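Local coordinates for CELL division control protein 6 (PDB 1FNN) that probably helps regulate DNA replication as a Cdc6/Cdc18-family AAA+ ATPase, and binds ADP and magnesium, at residues 89-94 and 143-148; 220-225 and 266-271; 291-296 and 340-345; 323-328 and 379-384. All coordinates share one frame; numbering follows the deposited sequence.

Interaction 1. Residues 89-94 and 143-148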
loop_
_atom_site.group_PDB
_atom_site.type_symbol
_atom_site.label_atom_id
_atom_site.label_comp_id
_atom_site.label_asym_id
_atom_site.label_seq_id
_atom_site.Cartn_x
_atom_site.Cartn_y
_atom_site.Cartn_z
ATOM N N ALA A 89 -26.969 -5.785 -4.326
ATOM C CA ALA A 89 -25.715 -6.367 -4.784
ATOM C C ALA A 89 -25.057 -7.175 -3.664
ATOM O O ALA A 89 -24.511 -8.239 -3.935
ATOM C CB ALA A 89 -24.767 -5.279 -5.286
ATOM N N ILE A 90 -24.989 -6.648 -2.456
ATOM C CA ILE A 90 -24.326 -7.329 -1.336
ATOM C C ILE A 90 -25.060 -8.580 -0.879
ATOM O O ILE A 90 -24.481 -9.665 -0.748
ATOM C CB ILE A 90 -24.185 -6.368 -0.140
ATOM C CG1 ILE A 90 -23.226 -5.233 -0.497
ATOM C CG2 ILE A 90 -23.667 -7.124 1.090
ATOM C CD1 ILE A 90 -23.416 -3.992 0.366
ATOM N N ILE A 91 -26.381 -8.462 -0.664
ATOM C CA ILE A 91 -27.156 -9.645 -0.272
ATOM C C ILE A 91 -27.090 -10.720 -1.334
ATOM O O ILE A 91 -27.076 -11.935 -1.034
ATOM C CB ILE A 91 -28.610 -9.257 0.090
ATOM C CG1 ILE A 91 -29.235 -10.328 0.988
ATOM C CG2 ILE A 91 -29.463 -9.054 -1.139
ATOM C CD1 ILE A 91 -28.711 -10.288 2.410
ATOM N N GLY A 92 -27.097 -10.340 -2.617
ATOM C CA GLY A 92 -26.908 -11.278 -3.698
ATOM C C GLY A 92 -25.570 -12.012 -3.618
ATOM O O GLY A 92 -25.496 -13.227 -3.871
ATOM N N GLU A 93 -24.477 -11.291 -3.329
ATOM C CA GLU A 93 -23.172 -11.938 -3.227
ATOM C C GLU A 93 -23.088 -12.814 -1.980
ATOM O O GLU A 93 -22.675 -13.977 -2.075
ATOM C CB GLU A 93 -22.040 -10.907 -3.285
ATOM C CG GLU A 93 -20.645 -11.505 -3.121
ATOM C CD GLU A 93 -20.293 -12.509 -4.207
ATOM O OE1 GLU A 93 -21.086 -12.582 -5.181
ATOM O OE2 GLU A 93 -19.248 -13.204 -4.084
ATOM N N ILE A 94 -23.729 -12.421 -0.874
ATOM C CA ILE A 94 -23.776 -13.254 0.325
ATOM C C ILE A 94 -24.542 -14.536 0.042
ATOM O O ILE A 94 -24.171 -15.650 0.398
ATOM C CB ILE A 94 -24.503 -12.503 1.472
ATOM C CG1 ILE A 94 -23.586 -11.398 1.991
ATOM C CG2 ILE A 94 -24.890 -13.413 2.639
ATOM C CD1 ILE A 94 -24.221 -10.418 2.959
ATOM N N SER A 143 -24.978 -0.102 8.710
ATOM C CA SER A 143 -25.732 -0.359 9.935
ATOM C C SER A 143 -26.588 -1.610 9.875
ATOM O O SER A 143 -26.702 -2.359 10.856
ATOM C CB SER A 143 -26.628 0.854 10.285
ATOM O OG SER A 143 -25.719 1.960 10.338
ATOM N N THR A 144 -27.338 -1.792 8.787
ATOM C CA THR A 144 -28.092 -3.048 8.661
ATOM C C THR A 144 -27.193 -4.237 8.982
ATOM O O THR A 144 -27.571 -5.034 9.842
ATOM C CB THR A 144 -28.679 -3.189 7.255
ATOM O OG1 THR A 144 -29.620 -2.117 7.100
ATOM C CG2 THR A 144 -29.381 -4.531 7.080
ATOM N N PHE A 145 -26.030 -4.374 8.336
ATOM C CA PHE A 145 -25.216 -5.574 8.597
ATOM C C PHE A 145 -24.599 -5.588 9.963
ATOM O O PHE A 145 -24.608 -6.622 10.653
ATOM C CB PHE A 145 -24.159 -5.745 7.483
ATOM C CG PHE A 145 -24.879 -6.156 6.214
ATOM C CD1 PHE A 145 -25.101 -5.274 5.195
ATOM C CD2 PHE A 145 -25.331 -7.463 6.083
ATOM C CE1 PHE A 145 -25.758 -5.651 4.046
ATOM C CE2 PHE A 145 -25.991 -7.848 4.934
ATOM C CZ PHE A 145 -26.206 -6.947 3.917
ATOM N N ILE A 146 -24.185 -4.421 10.461
ATOM C CA ILE A 146 -23.685 -4.332 11.824
ATOM C C ILE A 146 -24.707 -4.806 12.835
ATOM O O ILE A 146 -24.319 -5.514 13.768
ATOM C CB ILE A 146 -23.265 -2.875 12.179
ATOM C CG1 ILE A 146 -22.004 -2.540 11.377
ATOM C CG2 ILE A 146 -23.027 -2.744 13.677
ATOM C CD1 ILE A 146 -21.687 -1.056 11.249
ATOM N N ARG A 147 -25.975 -4.456 12.670
ATOM C CA ARG A 147 -27.009 -4.805 13.635
ATOM C C ARG A 147 -27.478 -6.247 13.547
ATOM O O ARG A 147 -27.768 -6.846 14.590
ATOM C CB ARG A 147 -28.230 -3.876 13.471
ATOM C CG ARG A 147 -27.931 -2.480 14.002
ATOM C CD ARG A 147 -28.940 -1.421 13.564
ATOM N NE ARG A 147 -29.141 -0.514 14.676
ATOM C CZ ARG A 147 -29.896 0.524 14.928
ATOM N NH1 ARG A 147 -30.769 1.027 14.065
ATOM N NH2 ARG A 147 -29.777 1.104 16.124
ATOM N N LEU A 148 -27.321 -6.837 12.356
ATOM C CA LEU A 148 -27.778 -8.209 12.158
ATOM C C LEU A 148 -27.098 -9.171 13.106
ATOM O O LEU A 148 -27.757 -10.006 13.724
ATOM C CB LEU A 148 -27.606 -8.611 10.692
ATOM C CG LEU A 148 -28.225 -9.942 10.253
ATOM C CD1 LEU A 148 -29.716 -9.987 10.590
ATOM C CD2 LEU A 148 -28.030 -10.145 8.752
#

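Interaction 2. Residues 220-225 and 266-271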
loop_
_atom_site.group_PDB
_atom_site.type_symbol
_atom_site.label_atom_id
_atom_site.label_comp_id
_atom_site.label_asym_id
_atom_site.label_seq_id
_atom_site.Cartn_x
_atom_site.Cartn_y
_atom_site.Cartn_z
ATOM N N LEU A 220 16.359 -2.338 -4.079
ATOM C CA LEU A 220 15.128 -2.467 -3.282
ATOM C C LEU A 220 15.032 -1.235 -2.374
ATOM O O LEU A 220 13.952 -0.695 -2.159
ATOM C CB LEU A 220 15.305 -3.743 -2.436
ATOM C CG LEU A 220 14.651 -5.046 -2.892
ATOM C CD1 LEU A 220 14.368 -5.117 -4.374
ATOM C CD2 LEU A 220 15.401 -6.275 -2.378
ATOM N N GLN A 221 16.203 -0.822 -1.847
ATOM C CA GLN A 221 16.213 0.370 -0.984
ATOM C C GLN A 221 15.761 1.639 -1.723
ATOM O O GLN A 221 14.978 2.420 -1.163
ATOM C CB GLN A 221 17.572 0.612 -0.348
ATOM C CG GLN A 221 18.006 -0.293 0.787
ATOM C CD GLN A 221 19.502 -0.214 1.039
ATOM O OE1 GLN A 221 20.286 0.253 0.199
ATOM N NE2 GLN A 221 19.945 -0.668 2.204
ATOM N N MET A 222 16.113 1.733 -2.989
ATOM C CA MET A 222 15.679 2.854 -3.861
ATOM C C MET A 222 14.186 2.945 -4.005
ATOM O O MET A 222 13.510 4.000 -3.878
ATOM C CB MET A 222 16.414 2.673 -5.181
ATOM C CG MET A 222 16.077 3.656 -6.299
ATOM S SD MET A 222 16.905 3.240 -7.850
ATOM C CE MET A 222 16.181 4.426 -8.968
ATOM N N ILE A 223 13.567 1.749 -4.260
ATOM C CA ILE A 223 12.120 1.702 -4.377
ATOM C C ILE A 223 11.463 1.996 -3.033
ATOM O O ILE A 223 10.481 2.708 -2.966
ATOM C CB ILE A 223 11.637 0.275 -4.839
ATOM C CG1 ILE A 223 12.256 -0.029 -6.186
ATOM C CG2 ILE A 223 10.112 0.267 -4.822
ATOM C CD1 ILE A 223 11.954 -1.412 -6.796
ATOM N N ALA A 224 12.036 1.478 -1.933
ATOM C CA ALA A 224 11.502 1.743 -0.601
ATOM C C ALA A 224 11.633 3.229 -0.186
ATOM O O ALA A 224 10.737 3.792 0.431
ATOM C CB ALA A 224 12.337 0.919 0.390
ATOM N N ASP A 225 12.666 3.877 -0.686
ATOM C CA ASP A 225 12.896 5.312 -0.464
ATOM C C ASP A 225 11.885 6.128 -1.227
ATOM O O ASP A 225 11.476 7.180 -0.735
ATOM C CB ASP A 225 14.326 5.760 -0.829
ATOM C CG ASP A 225 15.258 5.322 0.288
ATOM O OD1 ASP A 225 14.697 5.053 1.369
ATOM O OD2 ASP A 225 16.479 5.246 0.103
ATOM N N ASP A 266 15.630 1.465 -14.756
ATOM C CA ASP A 266 14.349 0.699 -14.814
ATOM C C ASP A 266 13.414 1.174 -13.724
ATOM O O ASP A 266 12.207 1.383 -13.917
ATOM C CB ASP A 266 14.738 -0.798 -14.630
ATOM C CG ASP A 266 15.694 -1.283 -15.729
ATOM O OD1 ASP A 266 15.323 -0.961 -16.892
ATOM O OD2 ASP A 266 16.653 -1.901 -15.288
ATOM N N VAL A 267 13.919 1.381 -12.486
ATOM C CA VAL A 267 13.092 1.894 -11.405
ATOM C C VAL A 267 12.517 3.285 -11.707
ATOM O O VAL A 267 11.323 3.568 -11.479
ATOM C CB VAL A 267 13.895 1.906 -10.095
ATOM C CG1 VAL A 267 13.222 2.584 -8.906
ATOM C CG2 VAL A 267 14.313 0.485 -9.667
ATOM N N ARG A 268 13.369 4.221 -12.192
ATOM C CA ARG A 268 12.913 5.582 -12.471
ATOM C C ARG A 268 11.778 5.606 -13.468
ATOM O O ARG A 268 10.740 6.266 -13.335
ATOM C CB ARG A 268 14.120 6.441 -13.022
ATOM C CG ARG A 268 15.201 6.635 -11.949
ATOM C CD ARG A 268 16.369 7.599 -12.384
ATOM N NE ARG A 268 17.476 7.393 -11.421
ATOM C CZ ARG A 268 18.640 6.904 -11.792
ATOM N NH1 ARG A 268 18.852 6.578 -13.075
ATOM N NH2 ARG A 268 19.598 6.735 -10.893
ATOM N N LYS A 269 11.937 4.843 -14.562
ATOM C CA LYS A 269 10.893 4.765 -15.583
ATOM C C LYS A 269 9.647 4.088 -14.991
ATOM O O LYS A 269 8.566 4.604 -15.253
ATOM C CB LYS A 269 11.346 4.017 -16.842
ATOM C CG LYS A 269 12.819 4.258 -17.136
ATOM C CD LYS A 269 13.089 4.638 -18.595
ATOM C CE LYS A 269 14.119 5.754 -18.675
ATOM N NZ LYS A 269 14.995 5.704 -19.870
ATOM N N SER A 270 9.827 3.030 -14.196
ATOM C CA SER A 270 8.619 2.360 -13.630
ATOM C C SER A 270 7.890 3.272 -12.660
ATOM O O SER A 270 6.671 3.477 -12.722
ATOM C CB SER A 270 9.067 1.032 -12.978
ATOM O OG SER A 270 9.576 0.162 -14.042
ATOM N N SER A 271 8.664 3.943 -11.772
ATOM C CA SER A 271 8.108 4.918 -10.869
ATOM C C SER A 271 7.318 5.971 -11.597
ATOM O O SER A 271 6.187 6.340 -11.208
ATOM C CB SER A 271 9.211 5.582 -9.998
ATOM O OG SER A 271 8.534 6.624 -9.271
#

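Interaction 3. Residues 291-296 and 340-345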
loop_
_atom_site.group_PDB
_atom_site.type_symbol
_atom_site.label_atom_id
_atom_site.label_comp_id
_atom_site.label_asym_id
_atom_site.label_seq_id
_atom_site.Cartn_x
_atom_site.Cartn_y
_atom_site.Cartn_z
ATOM N N LYS A 291 19.799 24.385 -8.263
ATOM C CA LYS A 291 19.697 23.839 -9.595
ATOM C C LYS A 291 20.998 23.220 -10.070
ATOM O O LYS A 291 21.043 22.100 -10.578
ATOM C CB LYS A 291 19.280 24.833 -10.713
ATOM C CG LYS A 291 17.845 25.356 -10.531
ATOM C CD LYS A 291 17.496 26.127 -11.796
ATOM C CE LYS A 291 16.067 26.530 -11.967
ATOM N NZ LYS A 291 15.679 27.681 -11.104
ATOM N N LEU A 292 22.119 23.908 -9.910
ATOM C CA LEU A 292 23.425 23.440 -10.292
ATOM C C LEU A 292 23.780 22.195 -9.461
ATOM O O LEU A 292 24.351 21.255 -10.016
ATOM C CB LEU A 292 24.504 24.547 -10.040
ATOM C CG LEU A 292 24.359 25.772 -11.007
ATOM C CD1 LEU A 292 25.279 26.920 -10.547
ATOM C CD2 LEU A 292 24.695 25.359 -12.428
ATOM N N PHE A 293 23.488 22.233 -8.178
ATOM C CA PHE A 293 23.767 21.066 -7.339
ATOM C C PHE A 293 22.847 19.875 -7.779
ATOM O O PHE A 293 23.378 18.779 -7.850
ATOM C CB PHE A 293 23.426 21.413 -5.903
ATOM C CG PHE A 293 23.930 20.356 -4.934
ATOM C CD1 PHE A 293 25.238 19.958 -4.924
ATOM C CD2 PHE A 293 23.018 19.791 -4.048
ATOM C CE1 PHE A 293 25.698 18.990 -4.038
ATOM C CE2 PHE A 293 23.465 18.816 -3.150
ATOM C CZ PHE A 293 24.794 18.423 -3.151
ATOM N N LEU A 294 21.589 20.136 -8.105
ATOM C CA LEU A 294 20.737 19.033 -8.570
ATOM C C LEU A 294 21.256 18.504 -9.890
ATOM O O LEU A 294 21.480 17.278 -10.068
ATOM C CB LEU A 294 19.285 19.501 -8.686
ATOM C CG LEU A 294 18.306 18.460 -9.278
ATOM C CD1 LEU A 294 18.236 17.229 -8.356
ATOM C CD2 LEU A 294 16.932 19.105 -9.413
ATOM N N LEU A 295 21.654 19.432 -10.817
ATOM C CA LEU A 295 22.329 18.981 -12.023
ATOM C C LEU A 295 23.537 18.134 -11.707
ATOM O O LEU A 295 23.807 17.096 -12.373
ATOM C CB LEU A 295 22.786 20.141 -12.950
ATOM C CG LEU A 295 23.463 19.776 -14.253
ATOM C CD1 LEU A 295 22.613 18.748 -15.044
ATOM C CD2 LEU A 295 23.593 21.027 -15.139
ATOM N N ALA A 296 24.322 18.494 -10.683
ATOM C CA ALA A 296 25.508 17.725 -10.374
ATOM C C ALA A 296 25.121 16.267 -9.929
ATOM O O ALA A 296 25.928 15.345 -10.058
ATOM C CB ALA A 296 26.209 18.362 -9.175
ATOM N N ASN A 340 19.194 19.261 1.812
ATOM C CA ASN A 340 18.030 19.228 2.688
ATOM C C ASN A 340 16.750 19.697 2.027
ATOM O O ASN A 340 15.695 19.120 2.269
ATOM C CB ASN A 340 18.264 20.188 3.864
ATOM C CG ASN A 340 18.411 19.319 5.097
ATOM O OD1 ASN A 340 17.349 18.887 5.555
ATOM N ND2 ASN A 340 19.668 19.165 5.479
ATOM N N ASP A 341 16.838 20.821 1.290
ATOM C CA ASP A 341 15.654 21.337 0.597
ATOM C C ASP A 341 15.185 20.401 -0.504
ATOM O O ASP A 341 13.984 20.121 -0.695
ATOM C CB ASP A 341 15.982 22.756 0.042
ATOM C CG ASP A 341 14.796 23.397 -0.616
ATOM O OD1 ASP A 341 13.775 23.718 0.031
ATOM O OD2 ASP A 341 14.792 23.631 -1.846
ATOM N N LEU A 342 16.105 19.872 -1.306
ATOM C CA LEU A 342 15.706 18.938 -2.392
ATOM C C LEU A 342 15.073 17.684 -1.775
ATOM O O LEU A 342 14.042 17.211 -2.273
ATOM C CB LEU A 342 16.957 18.554 -3.192
ATOM C CG LEU A 342 17.612 19.656 -4.039
ATOM C CD1 LEU A 342 18.978 19.145 -4.546
ATOM C CD2 LEU A 342 16.724 20.073 -5.234
ATOM N N ARG A 343 15.595 17.233 -0.638
ATOM C CA ARG A 343 14.985 16.075 0.028
ATOM C C ARG A 343 13.577 16.399 0.531
ATOM O O ARG A 343 12.613 15.668 0.331
ATOM C CB ARG A 343 15.819 15.662 1.229
ATOM C CG ARG A 343 15.353 14.398 1.954
ATOM C CD ARG A 343 15.926 14.391 3.381
ATOM N NE ARG A 343 14.982 15.062 4.259
ATOM C CZ ARG A 343 14.993 16.224 4.870
ATOM N NH1 ARG A 343 15.991 17.081 4.781
ATOM N NH2 ARG A 343 13.959 16.569 5.619
ATOM N N GLU A 344 13.403 17.552 1.159
ATOM C CA GLU A 344 12.100 18.009 1.682
ATOM C C GLU A 344 11.074 18.123 0.584
ATOM O O GLU A 344 9.888 17.793 0.752
ATOM C CB GLU A 344 12.347 19.369 2.349
ATOM C CG GLU A 344 11.551 19.687 3.597
ATOM C CD GLU A 344 12.096 18.850 4.745
ATOM O OE1 GLU A 344 13.177 18.258 4.507
ATOM O OE2 GLU A 344 11.482 18.785 5.826
ATOM N N LYS A 345 11.513 18.528 -0.630
ATOM C CA LYS A 345 10.573 18.621 -1.737
ATOM C C LYS A 345 10.334 17.292 -2.445
ATOM O O LYS A 345 9.599 17.278 -3.430
ATOM C CB LYS A 345 11.048 19.689 -2.754
ATOM C CG LYS A 345 11.112 21.061 -2.039
ATOM C CD LYS A 345 11.537 22.168 -2.989
ATOM C CE LYS A 345 11.193 23.525 -2.295
ATOM N NZ LYS A 345 11.606 24.555 -3.297
#

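Interaction 4. Residues 323-328 and 379-384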
loop_
_atom_site.group_PDB
_atom_site.type_symbol
_atom_site.label_atom_id
_atom_site.label_comp_id
_atom_site.label_asym_id
_atom_site.label_seq_id
_atom_site.Cartn_x
_atom_site.Cartn_y
_atom_site.Cartn_z
ATOM N N GLU A 323 32.144 25.401 -12.864
ATOM C CA GLU A 323 33.099 25.900 -13.828
ATOM C C GLU A 323 32.646 25.847 -15.272
ATOM O O GLU A 323 32.702 26.871 -15.993
ATOM C CB GLU A 323 34.449 25.161 -13.716
ATOM C CG GLU A 323 35.594 25.882 -14.422
ATOM C CD GLU A 323 35.681 27.365 -14.042
ATOM O OE1 GLU A 323 35.466 27.718 -12.855
ATOM O OE2 GLU A 323 35.964 28.166 -14.961
ATOM N N GLU A 324 31.861 24.802 -15.629
ATOM C CA GLU A 324 31.249 24.798 -16.943
ATOM C C GLU A 324 30.372 26.011 -17.161
ATOM O O GLU A 324 30.220 26.440 -18.325
ATOM C CB GLU A 324 30.271 23.653 -17.224
ATOM C CG GLU A 324 30.860 22.306 -17.421
ATOM C CD GLU A 324 29.788 21.254 -17.751
ATOM O OE1 GLU A 324 28.746 21.497 -18.402
ATOM O OE2 GLU A 324 30.124 20.150 -17.274
ATOM N N TYR A 325 29.545 26.313 -16.165
ATOM C CA TYR A 325 28.562 27.377 -16.347
ATOM C C TYR A 325 29.131 28.763 -15.924
ATOM O O TYR A 325 28.345 29.690 -15.754
ATOM C CB TYR A 325 27.290 27.090 -15.542
ATOM C CG TYR A 325 26.401 26.102 -16.317
ATOM C CD1 TYR A 325 26.528 24.735 -16.094
ATOM C CD2 TYR A 325 25.482 26.549 -17.233
ATOM C CE1 TYR A 325 25.741 23.824 -16.778
ATOM C CE2 TYR A 325 24.687 25.661 -17.928
ATOM C CZ TYR A 325 24.826 24.297 -17.692
ATOM O OH TYR A 325 24.028 23.432 -18.392
ATOM N N GLY A 326 30.413 28.816 -15.640
ATOM C CA GLY A 326 31.082 30.080 -15.299
ATOM C C GLY A 326 30.800 30.596 -13.905
ATOM O O GLY A 326 30.744 31.827 -13.689
ATOM N N GLU A 327 30.499 29.690 -12.969
ATOM C CA GLU A 327 30.048 30.094 -11.647
ATOM C C GLU A 327 31.054 29.634 -10.614
ATOM O O GLU A 327 31.674 28.583 -10.824
ATOM C CB GLU A 327 28.698 29.451 -11.287
ATOM C CG GLU A 327 27.490 30.095 -11.939
ATOM C CD GLU A 327 27.128 31.420 -11.258
ATOM O OE1 GLU A 327 27.312 31.544 -10.035
ATOM O OE2 GLU A 327 26.655 32.317 -11.965
ATOM N N ARG A 328 31.159 30.336 -9.485
ATOM C CA ARG A 328 32.083 29.865 -8.445
ATOM C C ARG A 328 31.214 28.942 -7.571
ATOM O O ARG A 328 30.082 29.344 -7.273
ATOM C CB ARG A 328 32.553 31.000 -7.523
ATOM C CG ARG A 328 32.294 32.343 -8.163
ATOM C CD ARG A 328 33.503 33.131 -8.602
ATOM N NE ARG A 328 33.721 34.215 -7.683
ATOM C CZ ARG A 328 34.209 35.434 -7.758
ATOM N NH1 ARG A 328 34.673 36.005 -8.850
ATOM N NH2 ARG A 328 34.223 36.133 -6.618
ATOM N N VAL A 379 15.552 19.183 -18.578
ATOM C CA VAL A 379 14.722 20.256 -18.054
ATOM C C VAL A 379 15.533 21.191 -17.130
ATOM O O VAL A 379 15.400 22.418 -17.261
ATOM C CB VAL A 379 13.500 19.767 -17.267
ATOM C CG1 VAL A 379 12.746 20.932 -16.662
ATOM C CG2 VAL A 379 12.567 18.960 -18.175
ATOM N N ILE A 380 16.413 20.597 -16.341
ATOM C CA ILE A 380 17.193 21.409 -15.398
ATOM C C ILE A 380 18.207 22.252 -16.168
ATOM O O ILE A 380 18.360 23.458 -15.909
ATOM C CB ILE A 380 17.945 20.586 -14.344
ATOM C CG1 ILE A 380 17.016 19.553 -13.697
ATOM C CG2 ILE A 380 18.401 21.553 -13.213
ATOM C CD1 ILE A 380 17.769 18.632 -12.741
ATOM N N THR A 381 18.853 21.642 -17.146
ATOM C CA THR A 381 19.792 22.356 -18.024
ATOM C C THR A 381 19.132 23.519 -18.753
ATOM O O THR A 381 19.680 24.646 -18.826
ATOM C CB THR A 381 20.388 21.348 -19.015
ATOM O OG1 THR A 381 21.260 20.475 -18.281
ATOM C CG2 THR A 381 21.247 21.957 -20.109
ATOM N N LYS A 382 17.933 23.287 -19.282
ATOM C CA LYS A 382 17.178 24.365 -19.909
ATOM C C LYS A 382 17.029 25.536 -18.914
ATOM O O LYS A 382 17.042 26.700 -19.338
ATOM C CB LYS A 382 15.796 23.919 -20.342
ATOM C CG LYS A 382 15.010 24.785 -21.281
ATOM C CD LYS A 382 13.560 24.985 -20.903
ATOM C CE LYS A 382 12.819 23.790 -20.357
ATOM N NZ LYS A 382 11.415 24.086 -19.970
ATOM N N LEU A 383 16.494 25.258 -17.715
ATOM C CA LEU A 383 16.256 26.282 -16.720
ATOM C C LEU A 383 17.530 27.013 -16.302
ATOM O O LEU A 383 17.463 28.220 -16.105
ATOM C CB LEU A 383 15.543 25.727 -15.483
ATOM C CG LEU A 383 14.190 25.050 -15.805
ATOM C CD1 LEU A 383 13.681 24.312 -14.553
ATOM C CD2 LEU A 383 13.145 26.038 -16.279
ATOM N N ILE A 384 18.630 26.320 -16.109
ATOM C CA ILE A 384 19.889 26.966 -15.756
ATOM C C ILE A 384 20.353 27.918 -16.877
ATOM O O ILE A 384 20.747 29.081 -16.660
ATOM C CB ILE A 384 20.946 25.923 -15.481
ATOM C CG1 ILE A 384 20.523 25.129 -14.203
ATOM C CG2 ILE A 384 22.323 26.581 -15.334
ATOM C CD1 ILE A 384 21.459 23.968 -13.984
#

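Interaction 1. Residues 89-94 and 143-148
Phe145 of helix 139-148 pushes its ring against Ile90, Ile91 and Ile94 of helix 87-97, a buried apolar contact inside the AAA+ domain, whose P-loop fold has a parallel sheet at its centre. The short helical segments stay 12.9 Å apart at closest approach, so large side chains must span the gap. Along 143-148, Ser143 looks elsewhere, its OG hydrogen-bonded to Asp176, and Thr144 leans on Leu113 of helix 109-122. Phe145 then bridges to the other helix: CG lies anti to its own carbonyl carbon (chi1 -71°) and the ring end reaches the isoleucines. Ile94 CD1 meets Phe145 CE2 at 3.7 Å and Ile90 CG2 meets Phe145 CZ at 3.8 Å, both approaching obliquely. Ile90 and Ile94 also rest on Ile79 of strand 75-80. With only a methyl at Phe145, as in an alanine, a gap is likely to open between the helices and the three isoleucines would lose their shared partner. Beyond it, Ile146 turns to Leu175 and Met183, and Leu148 packs on Val117 of helix 109-122. The third isoleucine meets the ring at its edge, near its plane, with Ile91 CD1 4.4 Å from Phe145 CZ.

Interaction 2. Residues 220-225 and 266-271
The helices carrying Met222 and Val267 run nearly side by side, 27° apart in direction and 10.8 Å between their short axes, with the CA atoms of Ile223 and Val267 nearest at 7.1 Å. Met222 reaches across to the other helix. Its CG stands anti to the backbone N (chi1 176°) and the chain stays extended to the methyl, which carries CE to the neighbouring helix, where it meets Val267 tip to tip. CE lies 3.5 Å from Val267 CG1, tighter than an ordinary carbon contact, and 3.6 Å from Val267 CB; SD follows at 3.9 Å from Val267 CG1. This buried seam belongs to the helical lid that follows the ATPase core in AAA+ proteins, here joining helices 217-227 and 264-274, with the side chain of Ile223 about 12 Å from the bound ADP. On the other flank of the valine, Ile223 presents CG1 to Val267 CG1 at 3.9 Å, with its CD1 passing near CG2, so the branched side chain is held between a methionine and an isoleucine. Ile223 also touches Leu202 of helix 195-209, and Val267 touches Ser250 of helix 240-256. The Met222 methyl has a further neighbour in the aliphatic part of Arg268, with CE 3.8 Å from CG. The polar end of Arg268 is engaged beyond both helices, its NE donating to the carbonyl oxygen of Ile368.

Interaction 3. Residues 291-296 and 340-345
A purely apolar contact between two helices of the C-terminal winged-helix domain brings Leu342 against Phe293 and Leu294. Helix 288-304 is the first of the three helices of the winged-helix core, and helix 332-344 is the third, the place in the topology that the recognition helix takes in DNA-binding relatives. Leu342 lies in the last turn of that third helix, its CA 8.0 Å from the CA of Leu294, and all three touching residues are buried. One methyl does most of the work. Leu342 CD1 enters between two neighbouring side chains of the first helix, 4.1 Å from Phe293 CD2 and 4.2 Å from Leu294 CB. It comes to the phenylalanine ring at a slant. Phe293 and Leu294 both have CG anti to the backbone N (chi1 -169° and 175°), and from successive positions on the helix the ring reaches Leu335, Tyr338 and Leu339 of helix 332-344 and Ala314 of helix 311-324, while the leucine reaches Ile380 of helix 373-387. Ile347, just past the end of helix 332-344, touches both Leu294 and Leu342. No hydrogen bond or salt bridge crosses between the two segments, and Leu342 also touches Leu286 in the loop ahead of helix 288-304. The second methyl of Leu342 faces the isobutyl end of its partner: CD2 lies 4.3 Å from Leu294 CD2.

Interaction 4. Residues 323-328 and 379-384
A Schellman motif closes helix 311-324, and the first residue past the helix, Tyr325, is laid against Ile384 and Thr381 of helix 373-387. Gly326 is the C-prime residue of the motif: its positive phi (76°) suits a glycine, its N is bonded to Glu323 O at 3.0 Å, and Glu327 N bonds back to the carbonyl just before Glu323. Tyr325 CG lies anti to its carbonyl carbon (chi1 -81°), and the side chain extends across the gap to meet both partners at about a right angle. Ile384 CG2 sits over one face of the ring in a CH-pi contact, 3.9 Å from the centroid of the Tyr325 ring and 26° off the ring normal. The methyl is shifted toward the rim, nearest to Tyr325 CE2 at 3.6 Å. At the far end of the ring, Tyr325 OH lies 3.6 Å from Thr381 CG2, a plain van der Waals approach; the threonine hydroxyl is instead bonded to Glu377 O one turn back in its own helix. A serine here lacks the ring, which would probably leave the Ile384 methyl without its aromatic face and open a gap beside Thr381. The contact is only partly buried. Leu388, near the chain end, also touches the tyrosine, while Ile384 rests on Lys291 of helix 288-304 and Leu383 turns to helix 280-285.

Overall arrangement
The four contacts follow the protein from ATPase core to C-terminus: interaction 1 in the AAA+ domain, interaction 2 in the lid, interactions 3 and 4 in the C-terminal winged-helix region. Interaction 1 lies across the chain's centre from the others, about 41 Å from interaction 2 between centres. Interactions 1 to 3 are buried: isoleucines round a phenylalanine in 1, methionine, valine and isoleucine in 2, leucines with a phenylalanine in 3; interaction 4 is partly exposed and uses a tyrosine face. Interactions 3 and 4 touch, Leu294 CD2 lying 3.5 Å from Ile380 CD1, so helix 288-304, already packed on helix 332-344, also meets helix 373-387. None has a hydrogen bond between its segments.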